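PDB 3QR3: endoglucanase EG-II from Hypocrea jecorina, which hydrolyses internal beta-1,4-glucosidic bonds of cellulose, as an endoglucanase of glycoside hydrolase family 5 with a TIM-barrel catalytic domain. Local coordinates for residues Gln131-Tyr136 against Val142-Met147; Thr167-Ala172 against Gln177-Pro182. All coordinates share one frame; numbering follows the deposited sequence.

Contacts 1 and 2 are two consecutive helix-to-strand returns of the TIM barrel, in which a helix runs down the outside and a short loop brings the chain back to the next parallel strand. Contact 1 sets the end of helix 122-136 on strand 142-145; contact 2, next along the chain, sets the end of helix 155-171 on strand 179-182. Their centres lie about 7 Å apart, and the two strands are neighbours, joined by backbone hydrogen bonds such as that from Ser-180 N to Phe-144 O. This pairing closes the eight-stranded barrel, with both helices packed against its outside. Phe-144 also touches Ile-169 and Ile-179, so one apolar layer between barrel wall and helices passes through both contacts.

Contact 1 (Gln131-Tyr136 against Val142-Met147); sequences QLASKY and VWFGIM
Phe-144 and Val-142 of strand 142-145 meet Ala-133 and Tyr-136 of helix 122-136 in the helix-on-strand layer of a TIM barrel, where helix and strand segments run almost exactly antiparallel (175°) with their axes 10.3 Å apart. The Phe-144 ring reaches out to the helix backbone: its CE1 stands 3.7 Å from Ala-133 CA, an approach consistent with the small side chain of Ala-133, whose CB is itself 4.2 Å from Phe-144 CE1. At the edge of the same ring lies Leu-132 O, which already accepts the helical bond from Tyr-136 N. About one helical turn past Ala-133, Tyr-136 receives both methyls of Val-142, the side chains crossing at about a right angle. With Tyr-136 CG anti to the carbonyl carbon (chi1 -68°), CB, CG and CD1 stay against the valine (CD1 to Val-142 CG2 3.9 Å), while the hydroxyl leads away to a hydrogen bond with Asp-87 OD1 of helix 80-95. No hydrogen bond crosses between the two segments, so their own contact is apolar; a polar tie comes from Trp-129 NE1, earlier in the helix, to Ile-146 O. Farther out, Leu-94 packs on Val-142. One face of the Tyr-136 ring is covered by Lys-135, whose CG sits 4.0 Å above the plane, over the ring centre.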
loop_
_atom_site.group_PDB
_atom_site.type_symbol
_atom_site.label_atom_id
_atom_site.label_comp_id
_atom_site.label_asym_id
_atom_site.label_seq_id
_atom_site.Cartn_x
_atom_site.Cartn_y
_atom_site.Cartn_z
ATOM N N GLN A 131 -5.354 0.766 18.008
ATOM C CA GLN A 131 -6.512 1.628 17.842
ATOM C C GLN A 131 -7.186 1.454 16.487
ATOM O O GLN A 131 -8.411 1.379 16.408
ATOM C CB GLN A 131 -6.129 3.094 18.044
ATOM C CG GLN A 131 -5.687 3.407 19.460
ATOM C CD GLN A 131 -5.293 4.851 19.597
ATOM O OE1 GLN A 131 -6.145 5.722 19.736
ATOM N NE2 GLN A 131 -3.997 5.117 19.542
ATOM N N LEU A 132 -6.395 1.395 15.422
ATOM C CA LEU A 132 -6.955 1.175 14.093
ATOM C C LEU A 132 -7.663 -0.179 14.021
ATOM O O LEU A 132 -8.750 -0.288 13.470
ATOM C CB LEU A 132 -5.862 1.276 13.029
ATOM C CG LEU A 132 -5.314 2.690 12.846
ATOM C CD1 LEU A 132 -4.068 2.679 11.960
ATOM C CD2 LEU A 132 -6.412 3.575 12.258
ATOM N N ALA A 133 -7.043 -1.204 14.589
ATOM C CA ALA A 133 -7.634 -2.536 14.591
ATOM C C ALA A 133 -8.959 -2.542 15.348
ATOM O O ALA A 133 -9.928 -3.147 14.906
ATOM C CB ALA A 133 -6.665 -3.537 15.215
ATOM N N SER A 134 -8.995 -1.879 16.499
ATOM C CA SER A 134 -10.230 -1.780 17.269
ATOM C C SER A 134 -11.325 -1.087 16.456
ATOM O O SER A 134 -12.476 -1.532 16.432
ATOM C CB SER A 134 -9.987 -1.035 18.579
ATOM O OG SER A 134 -11.197 -0.893 19.303
ATOM N N LYS A 135 -10.964 -0.002 15.776
ATOM C CA LYS A 135 -11.938 0.719 14.961
ATOM C C LYS A 135 -12.483 -0.171 13.846
ATOM O O LYS A 135 -13.677 -0.173 13.572
ATOM C CB LYS A 135 -11.312 1.970 14.344
ATOM C CG LYS A 135 -12.282 2.788 13.485
ATOM C CD LYS A 135 -11.677 4.133 13.081
ATOM C CE LYS A 135 -12.715 5.020 12.401
ATOM N NZ LYS A 135 -13.747 5.514 13.359
ATOM N N TYR A 136 -11.601 -0.937 13.214
ATOM C CA TYR A 136 -11.964 -1.669 12.008
ATOM C C TYR A 136 -12.208 -3.163 12.216
ATOM O O TYR A 136 -12.398 -3.900 11.253
ATOM C CB TYR A 136 -10.894 -1.437 10.938
ATOM C CG TYR A 136 -10.906 -0.007 10.455
ATOM C CD1 TYR A 136 -12.037 0.517 9.858
ATOM C CD2 TYR A 136 -9.809 0.831 10.632
ATOM C CE1 TYR A 136 -12.082 1.827 9.429
ATOM C CE2 TYR A 136 -9.842 2.155 10.195
ATOM C CZ TYR A 136 -10.983 2.641 9.593
ATOM O OH TYR A 136 -11.053 3.949 9.154
ATOM N N VAL A 142 -11.066 -4.458 5.359
ATOM C CA VAL A 142 -9.967 -3.555 5.665
ATOM C C VAL A 142 -8.694 -4.400 5.757
ATOM O O VAL A 142 -8.668 -5.444 6.404
ATOM C CB VAL A 142 -10.216 -2.780 6.971
ATOM C CG1 VAL A 142 -8.955 -2.046 7.423
ATOM C CG2 VAL A 142 -11.369 -1.805 6.790
ATOM N N TRP A 143 -7.648 -3.954 5.084
ATOM C CA TRP A 143 -6.399 -4.703 5.002
ATOM C C TRP A 143 -5.375 -3.852 5.751
ATOM O O TRP A 143 -5.260 -2.655 5.473
ATOM C CB TRP A 143 -6.033 -4.849 3.519
ATOM C CG TRP A 143 -4.777 -5.598 3.222
ATOM C CD1 TRP A 143 -3.552 -5.412 3.795
ATOM C CD2 TRP A 143 -4.613 -6.632 2.247
ATOM N NE1 TRP A 143 -2.639 -6.292 3.252
ATOM C CE2 TRP A 143 -3.266 -7.050 2.300
ATOM C CE3 TRP A 143 -5.479 -7.261 1.348
ATOM C CZ2 TRP A 143 -2.765 -8.059 1.480
ATOM C CZ3 TRP A 143 -4.981 -8.256 0.533
ATOM C CH2 TRP A 143 -3.634 -8.644 0.601
ATOM N N PHE A 144 -4.658 -4.435 6.715
ATOM C CA PHE A 144 -3.751 -3.651 7.564
ATOM C C PHE A 144 -2.332 -3.557 6.975
ATOM O O PHE A 144 -1.549 -4.506 7.060
ATOM C CB PHE A 144 -3.720 -4.209 8.997
ATOM C CG PHE A 144 -5.053 -4.165 9.701
ATOM C CD1 PHE A 144 -5.442 -3.043 10.413
ATOM C CD2 PHE A 144 -5.920 -5.247 9.650
ATOM C CE1 PHE A 144 -6.670 -2.999 11.062
ATOM C CE2 PHE A 144 -7.144 -5.207 10.296
ATOM C CZ PHE A 144 -7.522 -4.080 10.996
ATOM N N GLY A 145 -2.023 -2.413 6.368
ATOM C CA GLY A 145 -0.731 -2.173 5.737
ATOM C C GLY A 145 0.261 -1.581 6.723
ATOM O O GLY A 145 0.465 -0.351 6.805
ATOM N N ILE A 146 0.880 -2.476 7.480
ATOM C CA ILE A 146 1.658 -2.113 8.667
ATOM C C ILE A 146 2.596 -0.921 8.494
ATOM O O ILE A 146 2.640 -0.025 9.346
ATOM C CB ILE A 146 2.433 -3.347 9.190
ATOM C CG1 ILE A 146 1.444 -4.365 9.752
ATOM C CG2 ILE A 146 3.450 -2.950 10.255
ATOM C CD1 ILE A 146 2.119 -5.568 10.467
ATOM N N MET A 147 3.338 -0.898 7.395
ATOM C CA MET A 147 4.326 0.149 7.190
ATOM C C MET A 147 4.786 0.230 5.743
ATOM O O MET A 147 5.074 -0.777 5.114
ATOM C CB MET A 147 5.536 -0.052 8.110
ATOM C CG MET A 147 6.601 1.042 7.984
ATOM S SD MET A 147 5.960 2.698 8.312
ATOM C CE MET A 147 5.230 2.434 9.920
#

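Contact 2 (Thr167-Ala172 against Gln177-Pro182); sequences TAIRNA and QFISLP
Chi1 of -64° sets Arg-170 CG beside the backbone N, and a bend at chi2 (-54°) swings the guanidinium from helix 155-171 across to Gln-177, just ahead of strand 179-182. There NH1 and NH2 of Arg-170 both bind Gln-177 O, at 2.9 and 3.0 Å, an end-on grip on one oxygen lying near the guanidinium plane. NH2 lies almost in line with the C=O bond, beyond the oxygen (177°), whereas NH1 comes in well off that line and also bonds Ala-174 O in the connecting loop. Over one face of the guanidinium sits Ile-179 CD1, 3.4 Å from Arg-170 CZ. This methyl is shared: it also meets Ile-169 CG2 at 3.8 Å, the two isoleucines reaching tip to tip between helix and barrel strand. A leucine in place of Arg-170 would probably leave Gln-177 O and Ala-174 O without these donors and the loop less firmly tied to the helix. Gln-177 NE2, for its part, is bonded to Ala-137 O and Gln-139 O in the preceding helix-to-strand loop. The contact thus turns NH1 and NH2 to main-chain oxygens at the guanidinium edge while one flat face lies against the Ile-179 methyl; the two carbonyl oxygens would probably help to offset the buried positive charge.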
loop_
_atom_site.group_PDB
_atom_site.type_symbol
_atom_site.label_atom_id
_atom_site.label_comp_id
_atom_site.label_asym_id
_atom_site.label_seq_id
_atom_site.Cartn_x
_atom_site.Cartn_y
_atom_site.Cartn_z
ATOM N N THR A 167 0.252 -9.069 16.672
ATOM C CA THR A 167 -0.377 -9.502 17.913
ATOM C C THR A 167 -1.385 -8.468 18.400
ATOM O O THR A 167 -2.486 -8.814 18.831
ATOM C CB THR A 167 0.665 -9.776 19.005
ATOM O OG1 THR A 167 1.619 -10.720 18.509
ATOM C CG2 THR A 167 -0.004 -10.331 20.271
ATOM N N ALA A 168 -1.017 -7.194 18.311
ATOM C CA ALA A 168 -1.917 -6.133 18.755
ATOM C C ALA A 168 -3.188 -6.091 17.916
ATOM O O ALA A 168 -4.287 -5.890 18.438
ATOM C CB ALA A 168 -1.219 -4.787 18.733
ATOM N N ILE A 169 -3.035 -6.278 16.611
ATOM C CA ILE A 169 -4.172 -6.175 15.710
ATOM C C ILE A 169 -5.167 -7.302 15.999
ATOM O O ILE A 169 -6.368 -7.073 16.074
ATOM C CB ILE A 169 -3.715 -6.241 14.242
ATOM C CG1 ILE A 169 -2.906 -4.989 13.888
ATOM C CG2 ILE A 169 -4.905 -6.427 13.314
ATOM C CD1 ILE A 169 -2.346 -4.997 12.486
ATOM N N ARG A 170 -4.652 -8.514 16.171
ATOM C CA ARG A 170 -5.493 -9.675 16.440
ATOM C C ARG A 170 -6.165 -9.586 17.817
ATOM O O ARG A 170 -7.355 -9.880 17.953
ATOM C CB ARG A 170 -4.676 -10.971 16.328
ATOM C CG ARG A 170 -4.124 -11.275 14.930
ATOM C CD ARG A 170 -5.211 -11.273 13.849
ATOM N NE ARG A 170 -4.695 -11.760 12.568
ATOM C CZ ARG A 170 -5.209 -11.469 11.374
ATOM N NH1 ARG A 170 -6.259 -10.665 11.261
ATOM N NH2 ARG A 170 -4.658 -11.970 10.284
ATOM N N ASN A 171 -5.392 -9.193 18.830
ATOM C CA ASN A 171 -5.912 -9.036 20.185
ATOM C C ASN A 171 -6.974 -7.946 20.304
ATOM O O ASN A 171 -7.781 -7.968 21.230
ATOM C CB ASN A 171 -4.776 -8.747 21.176
ATOM C CG ASN A 171 -3.923 -9.980 21.476
ATOM O OD1 ASN A 171 -4.242 -11.094 21.071
ATOM N ND2 ASN A 171 -2.830 -9.772 22.188
ATOM N N ALA A 172 -6.972 -6.996 19.372
ATOM C CA ALA A 172 -7.974 -5.929 19.377
ATOM C C ALA A 172 -9.286 -6.384 18.744
ATOM O O ALA A 172 -10.257 -5.629 18.703
ATOM C CB ALA A 172 -7.446 -4.709 18.656
ATOM N N GLN A 177 -9.076 -10.151 9.143
ATOM C CA GLN A 177 -8.510 -9.310 8.090
ATOM C C GLN A 177 -7.143 -9.770 7.596
ATOM O O GLN A 177 -6.391 -10.402 8.333
ATOM C CB GLN A 177 -8.392 -7.862 8.591
ATOM C CG GLN A 177 -9.719 -7.141 8.785
ATOM C CD GLN A 177 -10.357 -7.389 10.151
ATOM O OE1 GLN A 177 -9.940 -8.267 10.905
ATOM N NE2 GLN A 177 -11.380 -6.605 10.470
ATOM N N PHE A 178 -6.820 -9.434 6.347
ATOM C CA PHE A 178 -5.448 -9.536 5.852
ATOM C C PHE A 178 -4.543 -8.533 6.566
ATOM O O PHE A 178 -4.956 -7.402 6.868
ATOM C CB PHE A 178 -5.377 -9.242 4.343
ATOM C CG PHE A 178 -5.977 -10.315 3.466
ATOM C CD1 PHE A 178 -5.422 -11.590 3.416
ATOM C CD2 PHE A 178 -7.078 -10.031 2.661
ATOM C CE1 PHE A 178 -5.959 -12.562 2.595
ATOM C CE2 PHE A 178 -7.627 -11.003 1.838
ATOM C CZ PHE A 178 -7.067 -12.266 1.796
ATOM N N ILE A 179 -3.298 -8.932 6.797
ATOM C CA ILE A 179 -2.293 -8.043 7.367
ATOM C C ILE A 179 -1.019 -8.138 6.521
ATOM O O ILE A 179 -0.566 -9.228 6.211
ATOM C CB ILE A 179 -1.966 -8.409 8.832
ATOM C CG1 ILE A 179 -3.226 -8.363 9.697
ATOM C CG2 ILE A 179 -0.920 -7.459 9.402
ATOM C CD1 ILE A 179 -2.990 -8.842 11.136
ATOM N N SER A 180 -0.460 -6.993 6.136
ATOM C CA SER A 180 0.778 -6.951 5.361
ATOM C C SER A 180 2.007 -7.139 6.230
ATOM O O SER A 180 2.071 -6.610 7.341
ATOM C CB SER A 180 0.929 -5.590 4.682
ATOM O OG SER A 180 -0.034 -5.405 3.669
ATOM N N LEU A 181 2.993 -7.870 5.711
ATOM C CA LEU A 181 4.309 -7.959 6.338
ATOM C C LEU A 181 5.344 -7.299 5.415
ATOM O O LEU A 181 5.734 -7.881 4.403
ATOM C CB LEU A 181 4.680 -9.429 6.596
ATOM C CG LEU A 181 3.652 -10.283 7.350
ATOM C CD1 LEU A 181 4.128 -11.722 7.502
ATOM C CD2 LEU A 181 3.330 -9.669 8.723
ATOM N N PRO A 182 5.781 -6.070 5.746
ATOM C CA PRO A 182 6.739 -5.383 4.868
ATOM C C PRO A 182 8.201 -5.565 5.270
ATOM O O PRO A 182 8.531 -5.515 6.459
ATOM C CB PRO A 182 6.330 -3.921 5.025
ATOM C CG PRO A 182 5.940 -3.847 6.512
ATOM C CD PRO A 182 5.311 -5.194 6.841
#